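Local coordinates for protein putative sugar ABC transporter (Yersinia enterocolitica subsp. enterocolitica 8081, PDB 5ULB) that probably binds methylthioribose-like sugars in the periplasm for uptake by an ABC transporter, and holds 5-Se-methyl-5-selenoribose in its cleft, at residues D113-L127 and K276-A290. Residues are numbered along the deposited sequence; the frame is centred on the assembly and turned at random. Where two conformers were deposited one is given.
Sequences DIPGLTVTQQDDASL and KIAGEETPASYEFRA
Val119 and Tyr286 meet in a parallel strand pair, 118-122 beside 285-288, that shows how a periplasmic binding protein sews a late strand onto the sheet of one lobe. Val119 N reaches Ala284 O at 2.9 Å, and Tyr286 N answers to Val119 O. Gln121, bent at chi2 (-79°), swings its amide back and across to the neighbouring strand, and NE2 donates to Ser285 OG at 3.0 Å. On the other face, the Phe288 ring turns its edge to Thr120 OG1, itself hydrogen-bonded to Val105 O and Asn269 ND2, while Tyr286 CE2 lies over one ring face. At the strands' N-terminal ends, Lys276 NZ gives hydrogen bonds to Gly116 O, from above the carbonyl plane, to Thr118 OG1 and to Thr282 OG1; chi4 (-61°) turns the ammonium among them. Thr118 OG1 in turn donates to Pro283 O at 2.7 Å. Toward the cleft, Gln122 NE2 hydrogen-bonds O2 of the selenoribose, in either anomer. Asp123 is the N-cap of helix 124-138, its OD1 accepting from Ser126 N. Its carboxylate stacks against that of Glu287 (planes 16° apart), Asp123 OD2 3.6 Å from Glu287 OE1 despite like charge, and a water joins Asp123 N (2.8 Å) to Phe288 O (2.6 Å).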
loop_
_atom_site.group_PDB
_atom_site.type_symbol
_atom_site.label_atom_id
_atom_site.label_comp_id
_atom_site.label_asym_id
_atom_site.label_seq_id
_atom_site.Cartn_x
_atom_site.Cartn_y
_atom_site.Cartn_z
ATOM N N ASP A 113 9.201 -6.848 20.067
ATOM C CA ASP A 113 9.494 -7.993 19.222
ATOM C C ASP A 113 8.492 -9.018 19.731
ATOM O O ASP A 113 8.523 -9.428 20.877
ATOM C CB ASP A 113 10.907 -8.554 19.466
ATOM C CG ASP A 113 11.106 -9.944 18.782
ATOM O OD1 ASP A 113 11.385 -10.055 17.512
ATOM O OD2 ASP A 113 10.953 -10.945 19.548
ATOM N N ILE A 114 7.620 -9.428 18.851
ATOM C CA ILE A 114 6.688 -10.473 19.094
ATOM C C ILE A 114 7.229 -11.764 18.409
ATOM O O ILE A 114 7.200 -11.867 17.162
ATOM C CB ILE A 114 5.279 -10.105 18.584
ATOM C CG1 ILE A 114 4.772 -8.853 19.323
ATOM C CG2 ILE A 114 4.346 -11.256 18.806
ATOM C CD1 ILE A 114 3.469 -8.324 18.803
ATOM N N PRO A 115 7.538 -12.784 19.174
ATOM C CA PRO A 115 8.117 -13.960 18.504
ATOM C C PRO A 115 7.045 -14.627 17.589
ATOM O O PRO A 115 5.939 -14.802 17.986
ATOM C CB PRO A 115 8.526 -14.877 19.650
ATOM C CG PRO A 115 8.699 -13.927 20.844
ATOM C CD PRO A 115 7.740 -12.772 20.639
ATOM N N GLY A 116 7.448 -14.988 16.362
ATOM C CA GLY A 116 6.551 -15.528 15.396
ATOM C C GLY A 116 5.907 -14.613 14.435
ATOM O O GLY A 116 5.416 -15.072 13.371
ATOM N N LEU A 117 5.978 -13.309 14.723
ATOM C CA LEU A 117 5.408 -12.279 13.839
ATOM C C LEU A 117 6.446 -11.899 12.772
ATOM O O LEU A 117 7.615 -11.756 13.092
ATOM C CB LEU A 117 5.059 -11.060 14.707
ATOM C CG LEU A 117 4.476 -9.906 13.908
ATOM C CD1 LEU A 117 3.160 -10.245 13.228
ATOM C CD2 LEU A 117 4.321 -8.726 14.826
ATOM N N THR A 118 5.960 -11.704 11.546
ATOM C CA THR A 118 6.690 -10.868 10.634
ATOM C C THR A 118 5.981 -9.544 10.466
ATOM O O THR A 118 4.777 -9.529 10.150
ATOM C CB THR A 118 6.894 -11.530 9.234
ATOM O OG1 THR A 118 7.481 -12.805 9.369
ATOM C CG2 THR A 118 7.688 -10.657 8.287
ATOM N N VAL A 119 6.722 -8.407 10.550
ATOM C CA VAL A 119 6.216 -7.116 10.251
ATOM C C VAL A 119 6.713 -6.687 8.892
ATOM O O VAL A 119 7.918 -6.787 8.601
ATOM C CB VAL A 119 6.537 -6.074 11.324
ATOM C CG1 VAL A 119 5.988 -6.483 12.697
ATOM C CG2 VAL A 119 8.006 -5.787 11.409
ATOM N N THR A 120 5.820 -6.242 8.023
ATOM C CA THR A 120 6.176 -5.832 6.719
ATOM C C THR A 120 5.774 -4.402 6.456
ATOM O O THR A 120 4.816 -3.891 7.048
ATOM C CB THR A 120 5.636 -6.757 5.617
ATOM O OG1 THR A 120 4.240 -6.572 5.376
ATOM C CG2 THR A 120 5.880 -8.274 5.868
ATOM N N GLN A 121 6.533 -3.720 5.578
ATOM C CA GLN A 121 6.290 -2.330 5.256
ATOM C C GLN A 121 6.994 -1.994 3.971
ATOM O O GLN A 121 7.865 -2.732 3.533
ATOM C CB GLN A 121 6.724 -1.402 6.369
ATOM C CG GLN A 121 8.146 -1.642 6.874
ATOM C CD GLN A 121 8.354 -2.842 7.849
ATOM O OE1 GLN A 121 7.445 -3.173 8.597
ATOM N NE2 GLN A 121 9.446 -3.572 7.703
ATOM N N GLN A 122 6.621 -0.882 3.366
ATOM C CA GLN A 122 7.397 -0.326 2.278
ATOM C C GLN A 122 8.499 0.517 2.878
ATOM O O GLN A 122 8.532 0.799 4.050
ATOM C CB GLN A 122 6.481 0.509 1.332
ATOM C CG GLN A 122 5.325 -0.310 0.724
ATOM C CD GLN A 122 4.177 0.479 0.206
ATOM O OE1 GLN A 122 3.889 0.442 -1.044
ATOM N NE2 GLN A 122 3.532 1.196 1.052
ATOM N N ASP A 123 9.448 0.939 2.025
ATOM C CA ASP A 123 10.510 1.878 2.459
ATOM C C ASP A 123 9.954 3.256 2.350
ATOM O O ASP A 123 10.112 3.947 1.340
ATOM C CB ASP A 123 11.754 1.672 1.540
ATOM C CG ASP A 123 12.918 2.528 1.973
ATOM O OD1 ASP A 123 12.757 3.444 2.830
ATOM O OD2 ASP A 123 14.027 2.256 1.458
ATOM N N ASP A 124 9.213 3.655 3.382
ATOM C CA ASP A 124 8.490 4.931 3.347
ATOM C C ASP A 124 9.413 6.124 3.194
ATOM O O ASP A 124 9.021 7.108 2.549
ATOM C CB ASP A 124 7.590 5.010 4.587
ATOM C CG ASP A 124 6.435 4.063 4.503
ATOM O OD1 ASP A 124 5.705 4.101 3.503
ATOM O OD2 ASP A 124 6.317 3.232 5.452
ATOM N N ALA A 125 10.593 6.073 3.789
ATOM C CA ALA A 125 11.575 7.194 3.577
ATOM C C ALA A 125 11.962 7.298 2.108
ATOM O O ALA A 125 11.992 8.383 1.589
ATOM C CB ALA A 125 12.812 6.979 4.464
ATOM N N SER A 126 12.237 6.174 1.479
ATOM C CA SER A 126 12.571 6.192 0.020
ATOM C C SER A 126 11.344 6.623 -0.853
ATOM O O SER A 126 11.513 7.400 -1.797
ATOM C CB SER A 126 13.066 4.842 -0.401
ATOM O OG SER A 126 13.416 4.894 -1.771
ATOM N N LEU A 127 10.171 6.139 -0.520
ATOM C CA LEU A 127 8.955 6.586 -1.257
ATOM C C LEU A 127 8.894 8.099 -1.222
ATOM O O LEU A 127 8.515 8.746 -2.238
ATOM C CB LEU A 127 7.673 5.998 -0.670
ATOM C CG LEU A 127 7.481 4.515 -0.820
ATOM C CD1 LEU A 127 6.255 4.038 -0.035
ATOM C CD2 LEU A 127 7.362 4.066 -2.251
ATOM N N LYS A 276 4.877 -19.861 7.792
ATOM C CA LYS A 276 4.690 -20.022 9.222
ATOM C C LYS A 276 3.834 -21.248 9.535
ATOM O O LYS A 276 4.178 -22.041 10.426
ATOM C CB LYS A 276 4.029 -18.791 9.813
ATOM C CG LYS A 276 4.966 -17.536 9.775
ATOM C CD LYS A 276 4.214 -16.257 10.018
ATOM C CE LYS A 276 5.042 -14.978 9.762
ATOM N NZ LYS A 276 6.222 -14.934 10.659
ATOM N N ILE A 277 2.730 -21.456 8.769
ATOM C CA ILE A 277 1.880 -22.635 9.030
ATOM C C ILE A 277 2.698 -23.894 8.794
ATOM O O ILE A 277 2.559 -24.872 9.504
ATOM C CB ILE A 277 0.650 -22.546 8.126
ATOM C CG1 ILE A 277 -0.273 -21.414 8.631
ATOM C CG2 ILE A 277 -0.174 -23.818 8.214
ATOM C CD1 ILE A 277 -1.394 -20.994 7.671
ATOM N N ALA A 278 3.550 -23.880 7.745
ATOM C CA ALA A 278 4.383 -25.037 7.421
ATOM C C ALA A 278 5.510 -25.293 8.383
ATOM O O ALA A 278 6.156 -26.353 8.296
ATOM C CB ALA A 278 4.949 -24.839 6.055
ATOM N N GLY A 279 5.784 -24.345 9.255
ATOM C CA GLY A 279 6.903 -24.525 10.217
ATOM C C GLY A 279 8.286 -24.108 9.676
ATOM O O GLY A 279 9.299 -24.514 10.262
ATOM N N GLU A 280 8.321 -23.306 8.641
ATOM C CA GLU A 280 9.554 -22.799 8.013
ATOM C C GLU A 280 9.932 -21.452 8.580
ATOM O O GLU A 280 9.045 -20.634 8.880
ATOM C CB GLU A 280 9.394 -22.727 6.499
ATOM C CG GLU A 280 9.281 -24.049 5.803
ATOM C CD GLU A 280 9.188 -23.958 4.290
ATOM O OE1 GLU A 280 9.018 -22.842 3.668
ATOM O OE2 GLU A 280 9.417 -24.972 3.670
ATOM N N GLU A 281 11.228 -21.200 8.731
ATOM C CA GLU A 281 11.699 -19.933 9.268
ATOM C C GLU A 281 11.217 -18.761 8.461
ATOM O O GLU A 281 11.259 -18.833 7.214
ATOM C CB GLU A 281 13.227 -19.952 9.328
ATOM C CG GLU A 281 13.865 -18.670 9.830
ATOM C CD GLU A 281 15.398 -18.696 9.805
ATOM O OE1 GLU A 281 15.979 -19.685 9.246
ATOM O OE2 GLU A 281 15.957 -17.767 10.389
ATOM N N THR A 282 10.806 -17.708 9.127
ATOM C CA THR A 282 10.446 -16.423 8.530
ATOM C C THR A 282 11.042 -15.295 9.358
ATOM O O THR A 282 11.274 -15.439 10.522
ATOM C CB THR A 282 8.891 -16.262 8.500
ATOM O OG1 THR A 282 8.334 -16.453 9.791
ATOM C CG2 THR A 282 8.273 -17.174 7.427
ATOM N N PRO A 283 11.406 -14.187 8.710
ATOM C CA PRO A 283 12.138 -13.139 9.377
ATOM C C PRO A 283 11.247 -12.306 10.258
ATOM O O PRO A 283 10.009 -12.270 10.093
ATOM C CB PRO A 283 12.651 -12.296 8.228
ATOM C CG PRO A 283 11.679 -12.494 7.135
ATOM C CD PRO A 283 11.211 -13.920 7.290
ATOM N N ALA A 284 11.810 -11.554 11.168
ATOM C CA ALA A 284 11.093 -10.632 12.015
ATOM C C ALA A 284 10.486 -9.452 11.232
ATOM O O ALA A 284 9.387 -8.975 11.564
ATOM C CB ALA A 284 12.036 -10.085 13.096
ATOM N N SER A 285 11.183 -9.062 10.164
ATOM C CA SER A 285 10.814 -7.877 9.416
ATOM C C SER A 285 11.103 -8.122 7.935
ATOM O O SER A 285 12.062 -8.807 7.577
ATOM C CB SER A 285 11.550 -6.596 9.948
ATOM O OG SER A 285 11.161 -5.391 9.299
ATOM N N TYR A 286 10.367 -7.410 7.101
ATOM C CA TYR A 286 10.633 -7.429 5.688
ATOM C C TYR A 286 10.147 -6.097 5.059
ATOM O O TYR A 286 9.057 -5.594 5.365
ATOM C CB TYR A 286 9.882 -8.601 4.970
ATOM C CG TYR A 286 10.050 -8.705 3.503
ATOM C CD1 TYR A 286 11.249 -9.173 2.942
ATOM C CD2 TYR A 286 9.108 -8.192 2.580
ATOM C CE1 TYR A 286 11.448 -9.256 1.609
ATOM C CE2 TYR A 286 9.363 -8.262 1.273
ATOM C CZ TYR A 286 10.491 -8.829 0.769
ATOM O OH TYR A 286 10.662 -8.884 -0.575
ATOM N N GLU A 287 10.974 -5.576 4.153
ATOM C CA GLU A 287 10.686 -4.299 3.507
ATOM C C GLU A 287 10.568 -4.463 1.994
ATOM O O GLU A 287 11.460 -5.048 1.350
ATOM C CB GLU A 287 11.789 -3.286 3.821
ATOM C CG GLU A 287 11.508 -1.909 3.405
ATOM C CD GLU A 287 12.566 -0.910 3.888
ATOM O OE1 GLU A 287 13.605 -0.800 3.232
ATOM O OE2 GLU A 287 12.257 -0.231 4.888
ATOM N N PHE A 288 9.504 -3.906 1.378
ATOM C CA PHE A 288 9.352 -3.941 -0.030
ATOM C C PHE A 288 10.085 -2.765 -0.675
ATOM O O PHE A 288 10.093 -1.702 -0.131
ATOM C CB PHE A 288 7.841 -3.802 -0.402
ATOM C CG PHE A 288 7.031 -4.955 0.102
ATOM C CD1 PHE A 288 6.865 -6.083 -0.654
ATOM C CD2 PHE A 288 6.391 -4.920 1.309
ATOM C CE1 PHE A 288 6.130 -7.183 -0.179
ATOM C CE2 PHE A 288 5.617 -6.012 1.825
ATOM C CZ PHE A 288 5.532 -7.155 1.067
ATOM N N ARG A 289 10.560 -2.966 -1.874
ATOM C CA ARG A 289 11.256 -1.896 -2.666
ATOM C C ARG A 289 10.354 -1.329 -3.736
ATOM O O ARG A 289 9.682 -2.103 -4.481
ATOM C CB ARG A 289 12.551 -2.506 -3.328
ATOM C CG ARG A 289 13.577 -2.902 -2.307
ATOM C CD ARG A 289 14.982 -3.117 -2.854
ATOM N NE ARG A 289 15.628 -4.017 -1.868
ATOM C CZ ARG A 289 15.603 -5.306 -2.027
ATOM N NH1 ARG A 289 15.060 -5.711 -3.143
ATOM N NH2 ARG A 289 16.129 -6.122 -1.172
ATOM N N ALA A 290 10.459 -0.035 -3.928
ATOM C CA ALA A 290 9.559 0.644 -4.923
ATOM C C ALA A 290 10.301 1.023 -6.149
ATOM O O ALA A 290 11.565 0.995 -6.205
ATOM C CB ALA A 290 8.966 1.874 -4.368
HETATM O O HOH W 1 8.858 -14.649 12.313
HETATM O O HOH W 2 9.331 0.710 -0.715
#